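Local coordinates for protein aminoglycoside phosphotransferase (Alicyclobacillus acidocaldarius subsp. acidocaldarius, PDB 4PDY) that probably transfers a phosphate group to a small-molecule acceptor, as aminoglycoside phosphotransferases of the protein-kinase-like fold do, at residues V111-A116 against C231-P235; C222-V226 against V240-F244. All coordinates share one frame; numbering follows the deposited sequence.

Contact 1 of 2, residues V111-A116 against C231-P235. With HIS (histidine), chain B.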
loop_
_atom_site.group_PDB
_atom_site.type_symbol
_atom_site.label_atom_id
_atom_site.label_comp_id
_atom_site.label_asym_id
_atom_site.label_seq_id
_atom_site.Cartn_x
_atom_site.Cartn_y
_atom_site.Cartn_z
ATOM N N VAL A 111 4.066 -18.656 -4.051
ATOM C CA VAL A 111 4.942 -17.873 -4.900
ATOM C C VAL A 111 6.318 -17.791 -4.272
ATOM O O VAL A 111 6.476 -17.251 -3.183
ATOM C CB VAL A 111 4.402 -16.446 -5.098
ATOM C CG1 VAL A 111 5.363 -15.688 -5.991
ATOM C CG2 VAL A 111 3.006 -16.502 -5.685
ATOM N N SER A 112 7.305 -18.347 -4.966
ATOM C CA SER A 112 8.684 -18.278 -4.521
ATOM C C SER A 112 9.206 -16.870 -4.734
ATOM O O SER A 112 9.052 -16.292 -5.806
ATOM C CB SER A 112 9.565 -19.268 -5.304
ATOM O OG SER A 112 9.123 -20.594 -5.126
ATOM N N GLY A 113 9.824 -16.317 -3.706
ATOM C CA GLY A 113 10.362 -14.946 -3.782
ATOM C C GLY A 113 10.629 -14.345 -2.424
ATOM O O GLY A 113 10.425 -15.003 -1.392
ATOM N N GLN A 114 11.062 -13.090 -2.422
ATOM C CA GLN A 114 11.369 -12.379 -1.209
ATOM C C GLN A 114 10.548 -11.109 -1.193
ATOM O O GLN A 114 10.222 -10.575 -2.246
ATOM C CB GLN A 114 12.841 -12.008 -1.183
ATOM C CG GLN A 114 13.187 -10.986 -2.244
ATOM C CD GLN A 114 14.672 -10.865 -2.453
ATOM O OE1 GLN A 114 15.226 -11.452 -3.380
ATOM N NE2 GLN A 114 15.329 -10.128 -1.579
ATOM N N PRO A 115 10.226 -10.615 0.003
ATOM C CA PRO A 115 9.495 -9.358 0.099
ATOM C C PRO A 115 10.342 -8.290 -0.598
ATOM O O PRO A 115 11.556 -8.246 -0.411
ATOM C CB PRO A 115 9.398 -9.130 1.613
ATOM C CG PRO A 115 10.529 -9.913 2.199
ATOM C CD PRO A 115 10.639 -11.119 1.329
ATOM N N ALA A 116 9.720 -7.461 -1.429
ATOM C CA ALA A 116 10.466 -6.477 -2.202
ATOM C C ALA A 116 11.241 -5.544 -1.277
ATOM O O ALA A 116 10.747 -5.122 -0.233
ATOM C CB ALA A 116 9.531 -5.650 -3.078
ATOM N N CYS A 231 4.440 -7.801 -1.976
ATOM C CA CYS A 231 5.080 -7.530 -3.259
ATOM C C CYS A 231 6.290 -8.453 -3.360
ATOM O O CYS A 231 7.371 -8.106 -2.938
ATOM C CB CYS A 231 5.508 -6.054 -3.342
ATOM S SG CYS A 231 4.145 -4.880 -3.203
ATOM N N LEU A 232 6.077 -9.641 -3.897
ATOM C CA LEU A 232 7.121 -10.660 -3.844
ATOM C C LEU A 232 8.015 -10.570 -5.081
ATOM O O LEU A 232 7.544 -10.741 -6.206
ATOM C CB LEU A 232 6.456 -12.018 -3.777
ATOM C CG LEU A 232 5.599 -12.230 -2.533
ATOM C CD1 LEU A 232 4.991 -13.612 -2.565
ATOM C CD2 LEU A 232 6.400 -12.023 -1.258
ATOM N N TYR A 233 9.292 -10.279 -4.859
ATOM C CA TYR A 233 10.288 -10.222 -5.924
ATOM C C TYR A 233 10.823 -11.648 -6.120
ATOM O O TYR A 233 11.360 -12.276 -5.188
ATOM C CB TYR A 233 11.418 -9.274 -5.554
ATOM C CG TYR A 233 12.354 -8.984 -6.688
ATOM C CD1 TYR A 233 12.091 -7.941 -7.569
ATOM C CD2 TYR A 233 13.490 -9.743 -6.895
ATOM C CE1 TYR A 233 12.925 -7.665 -8.632
ATOM C CE2 TYR A 233 14.330 -9.498 -7.949
ATOM C CZ TYR A 233 14.059 -8.442 -8.819
ATOM O OH TYR A 233 14.903 -8.192 -9.868
ATOM N N THR A 234 10.603 -12.174 -7.317
ATOM C CA THR A 234 10.785 -13.598 -7.584
ATOM C C THR A 234 12.158 -13.884 -8.199
ATOM O O THR A 234 12.845 -12.969 -8.658
ATOM C CB THR A 234 9.749 -14.115 -8.599
ATOM O OG1 THR A 234 10.054 -13.567 -9.883
ATOM C CG2 THR A 234 8.315 -13.778 -8.190
ATOM N N PRO A 235 12.566 -15.170 -8.243
ATOM C CA PRO A 235 13.789 -15.530 -8.950
ATOM C C PRO A 235 13.793 -15.199 -10.462
ATOM O O PRO A 235 14.858 -15.143 -11.072
ATOM C CB PRO A 235 13.906 -17.044 -8.689
ATOM C CG PRO A 235 13.107 -17.281 -7.461
ATOM C CD PRO A 235 11.984 -16.301 -7.503
HETATM N N HIS B . 7.150 -16.588 -0.861
HETATM C CA HIS B . 6.645 -15.590 0.076
HETATM C C HIS B . 7.755 -15.215 1.052
HETATM O O HIS B . 7.850 -15.710 2.118
HETATM C CB HIS B . 5.434 -16.110 0.861
HETATM C CG HIS B . 4.191 -16.310 0.043
HETATM N ND1 HIS B . 2.955 -15.871 0.468
HETATM C CD2 HIS B . 3.983 -16.918 -1.150
HETATM C CE1 HIS B . 2.041 -16.192 -0.432
HETATM N NE2 HIS B . 2.639 -16.821 -1.428
HETATM O OXT HIS B . 8.597 -14.363 0.744
HETATM O O HOH W 1 13.903 -13.406 -5.154
#
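The Tyr-233 ring and the Gln-114 amide lie side by side and point the same way, their planes 85° apart; Gln-114 OE1 meets the ring obliquely. His-123, from helix 121-137, stacks on this ring, and the ring of His-237 meets it as well, while the phenol OH bonds to Glu-122. The backbones form a short antiparallel pairing that ties the segment linking the two lobes of this kinase-like fold to the hairpin of the C-terminal lobe. Gln-114 and Tyr-233 are its hydrogen-bonded pair: Gln-114 N reaches Tyr-233 O at 2.9 Å, and Tyr-233 N returns a bond to Gln-114 O at 2.8 Å. In one of its two conformers Gln-114 has CG between the backbone N and the carbonyl carbon (chi1 67°); a water that donates to Tyr-233 O also donates to OE1 in that conformer, a link that is doubtful for the other. Beside them Gly-113 passes close to the opposing strand, and a CB there would run into Tyr-233 O.

On the face carrying Pro-115 and Leu-232 lies the bound histidine. Leu-232 CD1 lies 3.7 Å from the ligand CA and 3.8 Å from Val-111 CB. Val-111 O accepts a bond from the ligand N at 2.5 Å, short enough to treat with caution; a backbone carbonyl of the linker plays a comparable part toward adenine in many kinases. Farther along, Ala-116 N donates to Cys-231 O, and Ala-116 CB packs 4.1 Å from Cys-231 CB.

Contact 2 of 2, residues C222-V226 against V240-F244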
loop_
_atom_site.group_PDB
_atom_site.type_symbol
_atom_site.label_atom_id
_atom_site.label_comp_id
_atom_site.label_asym_id
_atom_site.label_seq_id
_atom_site.Cartn_x
_atom_site.Cartn_y
_atom_site.Cartn_z
ATOM N N CYS A 222 -6.725 -0.286 -8.104
ATOM C CA CYS A 222 -5.471 -0.253 -7.360
ATOM C C CYS A 222 -5.443 -1.405 -6.373
ATOM O O CYS A 222 -6.474 -1.900 -5.950
ATOM C CB CYS A 222 -5.282 1.070 -6.600
ATOM S SG CYS A 222 -4.737 2.455 -7.605
ATOM N N HIS A 223 -4.221 -1.822 -6.028
ATOM C CA HIS A 223 -4.017 -2.867 -5.041
ATOM C C HIS A 223 -4.245 -2.353 -3.613
ATOM O O HIS A 223 -4.885 -3.005 -2.798
ATOM C CB HIS A 223 -2.598 -3.409 -5.203
ATOM C CG HIS A 223 -2.241 -4.493 -4.235
ATOM N ND1 HIS A 223 -1.708 -4.224 -2.998
ATOM C CD2 HIS A 223 -2.312 -5.841 -4.335
ATOM C CE1 HIS A 223 -1.446 -5.369 -2.378
ATOM N NE2 HIS A 223 -1.830 -6.351 -3.160
ATOM N N LEU A 224 -3.702 -1.169 -3.317
ATOM C CA LEU A 224 -3.962 -0.446 -2.057
ATOM C C LEU A 224 -3.448 -1.124 -0.789
ATOM O O LEU A 224 -3.829 -0.758 0.311
ATOM C CB LEU A 224 -5.436 -0.078 -1.911
ATOM C CG LEU A 224 -5.989 0.777 -3.064
ATOM C CD1 LEU A 224 -7.472 1.080 -2.903
ATOM C CD2 LEU A 224 -5.195 2.069 -3.218
ATOM N N ASP A 225 -2.514 -2.070 -0.932
ATOM C CA ASP A 225 -1.791 -2.569 0.237
ATOM C C ASP A 225 -0.359 -2.875 -0.170
ATOM O O ASP A 225 0.151 -4.006 -0.040
ATOM C CB ASP A 225 -2.500 -3.782 0.816
ATOM C CG ASP A 225 -2.095 -4.075 2.245
ATOM O OD1 ASP A 225 -1.411 -3.239 2.888
ATOM O OD2 ASP A 225 -2.473 -5.156 2.726
ATOM N N VAL A 226 0.306 -1.836 -0.632
ATOM C CA VAL A 226 1.608 -1.924 -1.260
ATOM C C VAL A 226 2.692 -1.847 -0.209
ATOM O O VAL A 226 3.286 -0.798 0.050
ATOM C CB VAL A 226 1.773 -0.825 -2.326
ATOM C CG1 VAL A 226 3.107 -0.954 -3.027
ATOM C CG2 VAL A 226 0.612 -0.900 -3.319
ATOM N N VAL A 240 5.320 -10.292 -7.938
ATOM C CA VAL A 240 4.023 -10.917 -7.901
ATOM C C VAL A 240 3.297 -10.396 -6.677
ATOM O O VAL A 240 3.820 -10.424 -5.568
ATOM C CB VAL A 240 4.160 -12.465 -7.871
ATOM C CG1 VAL A 240 2.809 -13.111 -7.675
ATOM C CG2 VAL A 240 4.811 -12.961 -9.151
ATOM N N LEU A 241 2.094 -9.882 -6.909
ATOM C CA LEU A 241 1.294 -9.374 -5.821
ATOM C C LEU A 241 0.506 -10.469 -5.135
ATOM O O LEU A 241 -0.005 -11.382 -5.769
ATOM C CB LEU A 241 0.310 -8.316 -6.315
ATOM C CG LEU A 241 0.937 -7.034 -6.839
ATOM C CD1 LEU A 241 -0.121 -6.218 -7.569
ATOM C CD2 LEU A 241 1.557 -6.200 -5.734
ATOM N N ILE A 242 0.387 -10.329 -3.827
ATOM C CA ILE A 242 -0.550 -11.118 -3.045
ATOM C C ILE A 242 -1.419 -10.171 -2.191
ATOM O O ILE A 242 -1.109 -8.978 -2.059
ATOM C CB ILE A 242 0.142 -12.182 -2.192
ATOM C CG1 ILE A 242 1.001 -11.495 -1.155
ATOM C CG2 ILE A 242 0.988 -13.105 -3.084
ATOM C CD1 ILE A 242 1.575 -12.447 -0.136
ATOM N N ASP A 243 -2.477 -10.722 -1.624
ATOM C CA ASP A 243 -3.403 -9.979 -0.751
ATOM C C ASP A 243 -4.112 -8.812 -1.435
ATOM O O ASP A 243 -3.703 -7.674 -1.257
ATOM C CB ASP A 243 -2.712 -9.488 0.522
ATOM C CG ASP A 243 -3.697 -9.030 1.579
ATOM O OD1 ASP A 243 -4.915 -9.050 1.315
ATOM O OD2 ASP A 243 -3.234 -8.629 2.666
ATOM N N PHE A 244 -5.135 -9.167 -2.202
ATOM C CA PHE A 244 -5.939 -8.201 -2.946
ATOM C C PHE A 244 -7.169 -7.775 -2.152
ATOM O O PHE A 244 -8.104 -7.255 -2.730
ATOM C CB PHE A 244 -6.329 -8.802 -4.308
ATOM C CG PHE A 244 -5.200 -8.814 -5.304
ATOM C CD1 PHE A 244 -4.251 -9.850 -5.327
ATOM C CD2 PHE A 244 -5.050 -7.752 -6.190
ATOM C CE1 PHE A 244 -3.218 -9.821 -6.253
ATOM C CE2 PHE A 244 -4.009 -7.728 -7.103
ATOM C CZ PHE A 244 -3.105 -8.754 -7.133
HETATM O O HOH W 2 -5.204 -5.377 -1.354
#
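The backbones at His-223 and Phe-244 come within 6.0 Å, CA to CA, without bonding directly; instead one water donates to both His-223 O and Asp-243 O. The imidazole does the rest of the bridging. The His-223 ring reaches the other segment because chi1 is 180°, which sets CG opposite the backbone N, and there NE2 donates to Ile-242 O at 2.9 Å. That oxygen lies in the ring plane, although the nitrogen stands above the carbonyl plane and so is not on a lone pair. At the other nitrogen ND1 accepts a bond from Asp-225 N at 3.1 Å, the donor tilted 31° from the ring plane; together the two bonds limit the ring's rotation. Leu-241 CD2 makes a CH-pi contact over one face, 4.3 Å from the centroid; the bridging water sits over the opposite face. The CD2 edge points into the face of Phe-244 in a T-shaped stack, centroids 5.0 Å apart and planes at 76°. With a leucine in its place, Ile-242 O and Asp-225 N would probably lose their bonding partner and the loop at Asp-225 would be less firmly set.

Nearer the cleft, Asp-225 OD2 and Asp-243 OD2 approach to 3.6 Å, their carboxylate planes steeply inclined; Lys-58 offers Asp-243 a long, weak ion pair. From behind, Asp-255 of helix 252-266 accepts bonds from the backbone N atoms of His-223 and Leu-224. The pairing of His-223 with Phe-244 is consistent with the contact between the HRD and DFG motifs of protein kinases, and Asp-225 and Asp-243 probably correspond to the catalytic-loop and metal-binding aspartates of that fold.

In the fold
Both contacts draw on the hairpin of strands 231-233 and 239-241, each using one of its strands: contact 1 adds the interlobe linker to the side of strand 231-233 turned away from strand 239-241, and contact 2 joins the loop before it to the end of strand 239-241. Leu-232 O and Val-240 N, 2.9 Å apart, probably bond between them, and Cys-231 SG packs on Leu-241. Contact 2 lies deeper, about 7 Å from the chain centre to its own, against about 16 Å for contact 1. Accordingly contact 1 relies on strand pairing, while contact 2 is held by one buried imidazole, through its bond to a backbone carbonyl and its ring packing, and also brings two carboxylates close together.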